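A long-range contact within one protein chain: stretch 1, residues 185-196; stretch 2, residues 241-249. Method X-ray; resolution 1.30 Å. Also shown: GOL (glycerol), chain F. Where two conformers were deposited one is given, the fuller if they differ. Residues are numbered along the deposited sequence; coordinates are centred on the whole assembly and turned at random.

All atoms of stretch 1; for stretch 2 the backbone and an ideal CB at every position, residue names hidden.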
# COMPACT_ATOMS: atom_id res chain seq x y z
N LEU A 185 -13.61 16.75 10.54
CA LEU A 185 -12.16 16.75 10.34
C LEU A 185 -11.54 15.42 10.74
O LEU A 185 -10.74 14.85 9.99
CB LEU A 185 -11.49 17.89 11.12
CG LEU A 185 -9.97 18.03 11.00
CD1 LEU A 185 -9.55 18.29 9.56
CD2 LEU A 185 -9.44 19.13 11.90
N PHE A 186 -11.90 14.90 11.92
CA PHE A 186 -11.35 13.64 12.36
C PHE A 186 -11.79 12.47 11.48
O PHE A 186 -11.02 11.54 11.24
CB PHE A 186 -11.68 13.37 13.83
CG PHE A 186 -11.05 12.11 14.34
CD1 PHE A 186 -9.67 12.04 14.56
CD2 PHE A 186 -11.83 10.98 14.57
CE1 PHE A 186 -9.09 10.88 15.02
CE2 PHE A 186 -11.24 9.81 15.03
CZ PHE A 186 -9.88 9.76 15.26
N LYS A 187 -13.02 12.52 10.98
CA LYS A 187 -13.48 11.49 10.05
C LYS A 187 -12.67 11.48 8.75
O LYS A 187 -12.37 10.42 8.22
CB LYS A 187 -14.98 11.63 9.78
CG LYS A 187 -15.82 11.40 11.04
CD LYS A 187 -17.31 11.40 10.73
CE LYS A 187 -18.12 11.22 12.01
NZ LYS A 187 -19.58 11.31 11.72
N GLU A 188 -12.28 12.66 8.28
CA GLU A 188 -11.47 12.75 7.07
C GLU A 188 -10.04 12.29 7.33
O GLU A 188 -9.45 11.57 6.52
CB GLU A 188 -11.47 14.18 6.53
CG GLU A 188 -11.07 14.26 5.07
CD GLU A 188 -11.02 15.68 4.53
OE1 GLU A 188 -11.62 16.59 5.14
OE2 GLU A 188 -10.36 15.88 3.48
N HIS A 189 -9.48 12.71 8.45
CA HIS A 189 -8.17 12.27 8.86
C HIS A 189 -8.11 10.73 8.98
O HIS A 189 -7.16 10.09 8.51
CB HIS A 189 -7.77 12.93 10.19
CG HIS A 189 -6.63 12.25 10.86
ND1 HIS A 189 -5.32 12.42 10.46
CD2 HIS A 189 -6.60 11.33 11.86
CE1 HIS A 189 -4.53 11.66 11.20
NE2 HIS A 189 -5.28 10.99 12.06
N THR A 190 -9.14 10.15 9.57
CA THR A 190 -9.18 8.71 9.78
C THR A 190 -9.34 7.99 8.44
O THR A 190 -8.76 6.92 8.25
CB THR A 190 -10.28 8.34 10.78
OG1 THR A 190 -10.00 8.96 12.05
CG2 THR A 190 -10.37 6.86 10.99
N ASP A 191 -10.08 8.58 7.52
CA ASP A 191 -10.14 8.07 6.14
C ASP A 191 -8.74 8.05 5.50
O ASP A 191 -8.35 7.06 4.86
CB ASP A 191 -11.13 8.89 5.31
CG ASP A 191 -11.43 8.25 3.96
OD1 ASP A 191 -11.86 7.08 3.93
OD2 ASP A 191 -11.21 8.92 2.95
N CYS A 192 -7.98 9.13 5.69
CA CYS A 192 -6.60 9.20 5.19
C CYS A 192 -5.76 8.05 5.73
O CYS A 192 -5.05 7.38 4.97
CB CYS A 192 -5.98 10.56 5.57
SG CYS A 192 -4.25 10.84 5.09
N VAL A 193 -5.86 7.79 7.03
CA VAL A 193 -5.04 6.76 7.66
C VAL A 193 -5.49 5.35 7.23
O VAL A 193 -4.66 4.54 6.81
CB VAL A 193 -5.05 6.87 9.20
CG1 VAL A 193 -4.31 5.71 9.83
CG2 VAL A 193 -4.44 8.20 9.63
N MET A 194 -6.79 5.08 7.33
CA MET A 194 -7.32 3.75 7.01
C MET A 194 -7.10 3.36 5.55
O MET A 194 -6.84 2.20 5.24
CB MET A 194 -8.80 3.66 7.37
CG MET A 194 -9.09 3.81 8.85
SD MET A 194 -8.69 2.36 9.86
CE MET A 194 -10.11 1.30 9.52
N LYS A 195 -7.19 4.34 4.65
CA LYS A 195 -6.88 4.07 3.24
C LYS A 195 -5.38 3.93 3.03
O LYS A 195 -4.93 3.11 2.23
CB LYS A 195 -7.49 5.13 2.33
CG LYS A 195 -8.98 4.96 2.20
CD LYS A 195 -9.61 6.05 1.38
CE LYS A 195 -11.09 5.78 1.17
NZ LYS A 195 -11.81 7.02 0.80
N GLY A 196 -4.59 4.71 3.77
CA GLY A 196 -3.14 4.67 3.64
C GLY A 196 -2.51 3.37 4.08
O GLY A 196 -1.45 2.99 3.59
N UNK A 241 -18.15 8.27 2.85
CA UNK A 241 -17.07 9.04 3.46
C UNK A 241 -16.89 8.77 4.95
O UNK A 241 -15.89 9.20 5.54
CB UNK A 241 -17.32 10.53 3.25
N UNK A 242 -17.84 8.07 5.55
CA UNK A 242 -17.77 7.77 6.98
C UNK A 242 -17.36 6.34 7.29
O UNK A 242 -17.23 5.97 8.46
CB UNK A 242 -19.13 8.05 7.63
N UNK A 243 -17.15 5.55 6.24
CA UNK A 243 -16.87 4.13 6.45
C UNK A 243 -15.54 3.89 7.16
O UNK A 243 -15.49 3.06 8.07
CB UNK A 243 -16.87 3.40 5.11
N UNK A 244 -14.48 4.60 6.77
CA UNK A 244 -13.17 4.47 7.44
C UNK A 244 -13.30 4.73 8.94
O UNK A 244 -12.87 3.93 9.77
CB UNK A 244 -12.15 5.44 6.83
N UNK A 245 -13.91 5.86 9.27
CA UNK A 245 -14.11 6.25 10.66
C UNK A 245 -14.98 5.22 11.40
O UNK A 245 -14.67 4.85 12.54
CB UNK A 245 -14.75 7.64 10.73
N UNK A 246 -16.04 4.76 10.76
CA UNK A 246 -16.89 3.73 11.36
C UNK A 246 -16.10 2.51 11.80
O UNK A 246 -16.27 2.02 12.92
CB UNK A 246 -17.98 3.30 10.37
N UNK A 247 -15.26 1.98 10.91
CA UNK A 247 -14.52 0.78 11.25
C UNK A 247 -13.46 1.04 12.30
O UNK A 247 -13.26 0.21 13.19
CB UNK A 247 -13.87 0.19 10.00
N UNK A 248 -12.80 2.19 12.20
CA UNK A 248 -11.83 2.57 13.22
C UNK A 248 -12.48 2.63 14.62
O UNK A 248 -12.00 1.99 15.56
CB UNK A 248 -11.21 3.92 12.87
N UNK A 249 -13.57 3.37 14.72
CA UNK A 249 -14.30 3.51 15.98
C UNK A 249 -14.77 2.15 16.49
O UNK A 249 -14.60 1.82 17.66
CB UNK A 249 -15.50 4.45 15.80
C1 GOL F . -5.03 7.46 15.42
O1 GOL F . -5.09 6.12 15.85
C2 GOL F . -4.94 7.52 13.90
O2 GOL F . -4.41 8.78 13.52
C3 GOL F . -6.32 7.33 13.29
O3 GOL F . -7.18 8.37 13.69

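At position 241 the CA-to-CB bond points sideways. Nothing of stretch 1 comes within 5.5 Å of the ideal CB, so many residues would fit. The deposited residue is Lys241. Its side chain stays clear, but its carbonyl O accepts from water 1 (2.9 Å), which also donates to Lys187 O (2.9 Å).

Position 242 also points sideways. The ideal CB is 4.9 Å from Lys187 CD, and the extended lysine carries its ammonium group past this site. An acidic side chain long enough to reach it would suit; a polar amide is another candidate. The deposited residue is Glu242. Its OE2 accepts a hydrogen bond from Lys187 NZ at 2.7 Å, and the pair is a salt bridge.

Position 243 is helical and points sideways, with nothing of stretch 1 near its ideal CB. The contact sets little preference. It is Lys243, whose end leads away.

Position 244 points toward stretch 1, and the helices come close here: its CA is 4.9 Å from the CA of Asp191. The ideal CB is 3.3 Å from Asp191 OD1, 3.8 Å from Met194 CB and 4.0 Å from Thr190 O. That leaves little room and offers an acceptor. Glycine, alanine or serine would suit, and serine could also donate. The deposited residue is Ser244, with chi1 in m. Ser244 OG donates to Asp191 OD1 at 2.7 Å. The side chain is a knob among Thr190, Asp191, Met194 and Lys195. Lys195 NZ also holds Asp191 OD2, in a salt bridge of 2.9 Å. Water 2 donates to Asp191 OD1 (2.7 Å) and accepts from the backbone Ser244 N (2.9 Å).

Position 245 points toward stretch 1. The ideal CB is 3.9 Å from Lys187 CG and 4.5 Å from Thr190 CG2. The lysine chain offers a long aliphatic surface ending in a charge, and Phe186 lies nearby. A large flat or aliphatic side chain would suit. The deposited residue is Trp245, chi1 in t. Lys187 lies over one face of the indole: CE is 3.6 Å from the centroid of the six-membered ring, and NZ is 4.3 Å from it, a cation-pi contact. The same NZ thus serves both this ring and Glu242. Phe186 CD2 meets Trp245 CD1 at 3.7 Å, rim to rim.

Position 246 points away, so stretch 1 does not restrict it. It is His246.

Position 247 points sideways, its ideal CB 4.0 Å from Met194 CE. An apolar base would suit. It is Tyr247; its CB packs on that methyl, while the ring leads away.

Position 248 points toward stretch 1. The ideal CB is 3.6 Å from Thr190 CG2 and 4.2 Å from Met194 SD, with Phe186 and glycerol further out. A large apolar or aromatic residue would suit. It is Tyr248. CE2 packs against Phe186 CZ at 3.8 Å, and OH accepts from glycerol O1 at 2.7 Å.

Position 249 points sideways into space free of stretch 1. It is Lys249, its end leading away.

Stretch 2 241-249: KEKSWHYYK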
# COMPACT_ATOMS: atom_id res chain seq x y z
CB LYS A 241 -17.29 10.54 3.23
CG LYS A 241 -16.97 11.02 1.82
CD LYS A 241 -16.90 12.54 1.77
CE LYS A 241 -16.63 13.05 0.35
NZ LYS A 241 -15.29 12.66 -0.16
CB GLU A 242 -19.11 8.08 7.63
CG GLU A 242 -19.37 9.57 7.75
CD GLU A 242 -20.57 9.88 8.61
OE1 GLU A 242 -21.52 9.07 8.66
OE2 GLU A 242 -20.56 10.96 9.24
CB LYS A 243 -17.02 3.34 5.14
CG LYS A 243 -18.49 3.25 4.68
CD LYS A 243 -18.65 2.68 3.29
CE LYS A 243 -18.60 1.17 3.31
NZ LYS A 243 -18.54 0.61 1.94
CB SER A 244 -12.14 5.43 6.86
OG SER A 244 -11.71 5.00 5.58
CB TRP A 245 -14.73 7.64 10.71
CG TRP A 245 -15.09 8.10 12.10
CD1 TRP A 245 -14.26 8.69 13.01
CD2 TRP A 245 -16.39 8.03 12.72
NE1 TRP A 245 -14.96 8.99 14.16
CE2 TRP A 245 -16.26 8.58 14.02
CE3 TRP A 245 -17.63 7.54 12.31
CZ2 TRP A 245 -17.34 8.68 14.90
CZ3 TRP A 245 -18.71 7.63 13.20
CH2 TRP A 245 -18.55 8.20 14.48
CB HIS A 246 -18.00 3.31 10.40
CG HIS A 246 -18.75 2.10 10.86
ND1 HIS A 246 -19.72 2.15 11.84
CD2 HIS A 246 -18.67 0.80 10.48
CE1 HIS A 246 -20.21 0.94 12.03
NE2 HIS A 246 -19.58 0.10 11.22
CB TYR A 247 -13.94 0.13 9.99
CG TYR A 247 -14.98 -0.65 9.22
CD1 TYR A 247 -15.44 -1.88 9.70
CD2 TYR A 247 -15.53 -0.15 8.05
CE1 TYR A 247 -16.41 -2.59 9.01
CE2 TYR A 247 -16.50 -0.87 7.35
CZ TYR A 247 -16.93 -2.08 7.84
OH TYR A 247 -17.88 -2.80 7.16
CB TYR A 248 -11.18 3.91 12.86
CG TYR A 248 -10.23 4.44 13.91
CD1 TYR A 248 -8.98 3.86 14.10
CD2 TYR A 248 -10.60 5.50 14.75
CE1 TYR A 248 -8.10 4.33 15.08
CE2 TYR A 248 -9.74 5.98 15.73
CZ TYR A 248 -8.50 5.39 15.89
OH TYR A 248 -7.63 5.85 16.85
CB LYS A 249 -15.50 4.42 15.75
CG LYS A 249 -16.44 4.54 16.95
CD LYS A 249 -17.51 5.57 16.70
CE LYS A 249 -18.58 5.58 17.80
NZ LYS A 249 -18.09 6.09 19.12
O HOH W 1 -14.05 8.21 7.50
O HOH W 2 -14.37 6.09 4.29
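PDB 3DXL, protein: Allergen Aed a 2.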